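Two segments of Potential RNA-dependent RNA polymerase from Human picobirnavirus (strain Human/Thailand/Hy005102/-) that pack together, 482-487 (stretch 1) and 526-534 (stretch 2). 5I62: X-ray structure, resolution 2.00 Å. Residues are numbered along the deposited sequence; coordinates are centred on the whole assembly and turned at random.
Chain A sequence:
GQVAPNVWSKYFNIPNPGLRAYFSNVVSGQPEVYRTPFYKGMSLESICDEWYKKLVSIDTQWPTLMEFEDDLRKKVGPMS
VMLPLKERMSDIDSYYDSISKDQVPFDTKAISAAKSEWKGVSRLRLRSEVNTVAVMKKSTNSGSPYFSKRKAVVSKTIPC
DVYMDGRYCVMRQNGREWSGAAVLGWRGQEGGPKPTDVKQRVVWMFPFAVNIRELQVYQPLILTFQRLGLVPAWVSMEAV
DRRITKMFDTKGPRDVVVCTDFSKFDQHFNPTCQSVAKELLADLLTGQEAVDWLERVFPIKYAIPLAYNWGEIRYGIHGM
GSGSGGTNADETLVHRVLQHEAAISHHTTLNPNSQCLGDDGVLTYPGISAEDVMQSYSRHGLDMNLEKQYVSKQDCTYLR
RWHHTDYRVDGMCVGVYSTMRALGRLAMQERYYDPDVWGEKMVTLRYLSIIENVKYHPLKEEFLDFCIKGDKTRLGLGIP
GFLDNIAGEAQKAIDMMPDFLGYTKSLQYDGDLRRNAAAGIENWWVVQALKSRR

Stretch 1, residues 482-487: FLDNIA
Stretch 2 526-534: VVQALKSRR

The contact joins a short segment, residues 482-487, in which a 3-10 turn leads into a helix, to the C-terminal end of the chain, where a helix that begins earlier runs toward the C-terminus. The turn is compact: Leu483 and Asp484 form a 3-10 segment (phi/psi -63/-37° and -70/-19°), closed by a hydrogen bond from Asn485 N to Phe482 O at 3.1 Å. Asn485 then opens to -124/34° and occupies the N-cap position, right before a helix; its CA-to-CB bond points away from stretch 2, and its side chain (chi1 -43°) makes no capping bond. Of the CA atoms, the nearest pair across the stretches is Leu483 CA and Val527 CA, 7.0 Å apart.

In stretch 2 the helical amides are satisfied by the regular pattern: Leu530 N bonds Val526 O at 2.9 Å, Lys531 N bonds Val527 O at 3.0 Å, and Ser532 N bonds Gln528 O at 3.0 Å. The pattern then tightens. Arg533 N lies 2.8 Å from Leu530 O in a good bond and 3.4 Å from Ala529 O in a weak one, while Arg534 N bonds Lys531 O at 3.2 Å. Ala529 O is also served by side chains, accepting from Ser532 OG at 2.9 Å and from Arg533 NH1 at 3.1 Å. The Arg533 guanidinium is further satisfied elsewhere in the structure.

Leu483 supplies the apolar centre. Its CA-to-CB bond points toward the helix, and its m,t rotamer brings CD1 to 3.8 Å from Leu530 CB. Beside it, Ile486 CG2 meets Val527 CG1 at 4.4 Å, with Ile486 at chi1 -176° and Val527 at chi1 174°.

The polar side of the contact is carried by Asp484 and Arg534. The CA-to-CB bond of Asp484 (chi1 -78°, chi2 -21°) points sideways, but the end of the side chain comes nearer stretch 2, where OD1 meets the Arg534 guanidinium. OD1 accepts from Arg534 NH1 at 3.1 Å with an N-H...acceptor angle of 159°, and from Arg534 NH2 at 3.4 Å and 142°, a weak bond. Both belong to one salt bridge, in which OD1 approaches the guanidinium at its edge, near its plane, so one oxygen serves two donors. Arg534 reaches it with chi1 to chi3 of m, t, m and chi4 -165°; its NH1 also lies 4.2 Å from Leu483 CB.

Lys531, chi1 m and then t throughout, extends past Leu483, placing CE 3.5 Å from Leu483 O. Its NZ remains 4.5 Å from Asp484 OD1, beyond salt-bridge range.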

# COMPACT_ATOMS: atom_id res chain seq x y z
N PHE A 482 -7.73 0.94 -30.24
CA PHE A 482 -7.24 0.96 -28.87
C PHE A 482 -7.63 -0.31 -28.11
O PHE A 482 -6.77 -1.01 -27.56
CB PHE A 482 -7.77 2.20 -28.15
CG PHE A 482 -7.33 2.30 -26.73
CD1 PHE A 482 -6.03 2.65 -26.41
CD2 PHE A 482 -8.23 2.05 -25.70
CE1 PHE A 482 -5.63 2.75 -25.10
CE2 PHE A 482 -7.83 2.16 -24.38
CZ PHE A 482 -6.53 2.50 -24.08
N LEU A 483 -8.93 -0.61 -28.06
CA LEU A 483 -9.39 -1.77 -27.30
C LEU A 483 -8.82 -3.07 -27.86
O LEU A 483 -8.49 -3.99 -27.10
CB LEU A 483 -10.92 -1.80 -27.27
CG LEU A 483 -11.59 -0.76 -26.37
CD1 LEU A 483 -13.10 -0.90 -26.42
CD2 LEU A 483 -11.07 -0.87 -24.94
N ASP A 484 -8.70 -3.16 -29.19
CA ASP A 484 -8.19 -4.36 -29.83
C ASP A 484 -6.70 -4.58 -29.59
O ASP A 484 -6.22 -5.70 -29.80
CB ASP A 484 -8.44 -4.30 -31.34
CG ASP A 484 -9.88 -4.64 -31.70
OD1 ASP A 484 -10.55 -5.30 -30.88
OD2 ASP A 484 -10.33 -4.25 -32.80
N ASN A 485 -5.96 -3.55 -29.18
CA ASN A 485 -4.53 -3.67 -28.96
C ASN A 485 -4.15 -3.26 -27.54
O ASN A 485 -3.06 -2.72 -27.31
CB ASN A 485 -3.75 -2.83 -29.98
CG ASN A 485 -4.30 -2.96 -31.40
OD1 ASN A 485 -4.73 -1.97 -32.01
ND2 ASN A 485 -4.29 -4.18 -31.94
N ILE A 486 -5.03 -3.54 -26.58
CA ILE A 486 -4.97 -2.84 -25.30
C ILE A 486 -3.76 -3.27 -24.48
O ILE A 486 -3.12 -2.45 -23.81
CB ILE A 486 -6.29 -2.99 -24.52
CG1 ILE A 486 -6.22 -2.17 -23.23
CG2 ILE A 486 -6.58 -4.43 -24.18
CD1 ILE A 486 -6.76 -0.79 -23.37
N ALA A 487 -3.42 -4.56 -24.51
CA ALA A 487 -2.18 -5.00 -23.85
C ALA A 487 -0.99 -4.22 -24.41
O ALA A 487 -0.13 -3.75 -23.65
CB ALA A 487 -2.00 -6.50 -24.01
N VAL A 526 -13.90 -4.71 -17.66
CA VAL A 526 -14.32 -3.46 -18.28
C VAL A 526 -13.98 -3.47 -19.76
O VAL A 526 -14.72 -2.90 -20.58
CB VAL A 526 -13.70 -2.25 -17.55
CG1 VAL A 526 -12.18 -2.26 -17.66
CG2 VAL A 526 -14.25 -0.93 -18.12
N VAL A 527 -12.87 -4.11 -20.13
CA VAL A 527 -12.51 -4.23 -21.54
C VAL A 527 -13.53 -5.10 -22.27
O VAL A 527 -14.00 -4.75 -23.36
CB VAL A 527 -11.08 -4.80 -21.68
CG1 VAL A 527 -10.76 -5.08 -23.14
CG2 VAL A 527 -10.06 -3.84 -21.07
N GLN A 528 -13.91 -6.23 -21.66
CA GLN A 528 -14.95 -7.07 -22.24
C GLN A 528 -16.28 -6.34 -22.33
O GLN A 528 -17.00 -6.46 -23.33
CB GLN A 528 -15.10 -8.36 -21.43
CG GLN A 528 -16.15 -9.30 -22.00
CD GLN A 528 -16.59 -10.37 -21.01
OE1 GLN A 528 -16.17 -10.39 -19.86
NE2 GLN A 528 -17.45 -11.29 -21.47
N ALA A 529 -16.62 -5.57 -21.30
CA ALA A 529 -17.89 -4.85 -21.31
C ALA A 529 -17.92 -3.77 -22.39
O ALA A 529 -18.94 -3.58 -23.07
CB ALA A 529 -18.17 -4.26 -19.93
N LEU A 530 -16.81 -3.05 -22.56
CA LEU A 530 -16.76 -2.03 -23.61
C LEU A 530 -16.86 -2.66 -25.00
O LEU A 530 -17.65 -2.22 -25.84
CB LEU A 530 -15.48 -1.21 -23.47
CG LEU A 530 -15.49 -0.28 -22.26
CD1 LEU A 530 -14.08 0.23 -22.01
CD2 LEU A 530 -16.46 0.88 -22.49
N LYS A 531 -16.04 -3.69 -25.27
CA LYS A 531 -16.09 -4.39 -26.55
C LYS A 531 -17.48 -4.93 -26.85
O LYS A 531 -17.87 -5.02 -28.02
CB LYS A 531 -15.10 -5.55 -26.56
CG LYS A 531 -13.64 -5.15 -26.69
CD LYS A 531 -12.78 -6.41 -26.69
CE LYS A 531 -11.33 -6.09 -26.98
NZ LYS A 531 -10.51 -7.32 -26.84
N SER A 532 -18.24 -5.32 -25.83
CA SER A 532 -19.59 -5.79 -26.07
C SER A 532 -20.53 -4.65 -26.47
O SER A 532 -21.61 -4.91 -27.02
CB SER A 532 -20.14 -6.50 -24.84
OG SER A 532 -20.83 -5.59 -24.01
N ARG A 533 -20.14 -3.41 -26.22
CA ARG A 533 -20.93 -2.25 -26.60
C ARG A 533 -20.59 -1.75 -28.00
O ARG A 533 -21.07 -0.68 -28.40
CB ARG A 533 -20.74 -1.12 -25.58
CG ARG A 533 -21.63 -1.26 -24.34
CD ARG A 533 -20.97 -0.59 -23.13
NE ARG A 533 -21.83 -0.59 -21.95
CZ ARG A 533 -22.01 -1.64 -21.14
NH1 ARG A 533 -21.38 -2.79 -21.39
NH2 ARG A 533 -22.80 -1.54 -20.08
N ARG A 534 -19.77 -2.49 -28.75
CA ARG A 534 -19.44 -2.15 -30.13
C ARG A 534 -20.45 -2.76 -31.10
O ARG A 534 -21.63 -2.42 -31.07
CB ARG A 534 -18.03 -2.64 -30.49
CG ARG A 534 -16.94 -1.86 -29.82
CD ARG A 534 -15.57 -2.26 -30.31
NE ARG A 534 -15.28 -3.68 -30.15
CZ ARG A 534 -14.06 -4.20 -30.24
NH1 ARG A 534 -13.02 -3.42 -30.48
NH2 ARG A 534 -13.88 -5.50 -30.09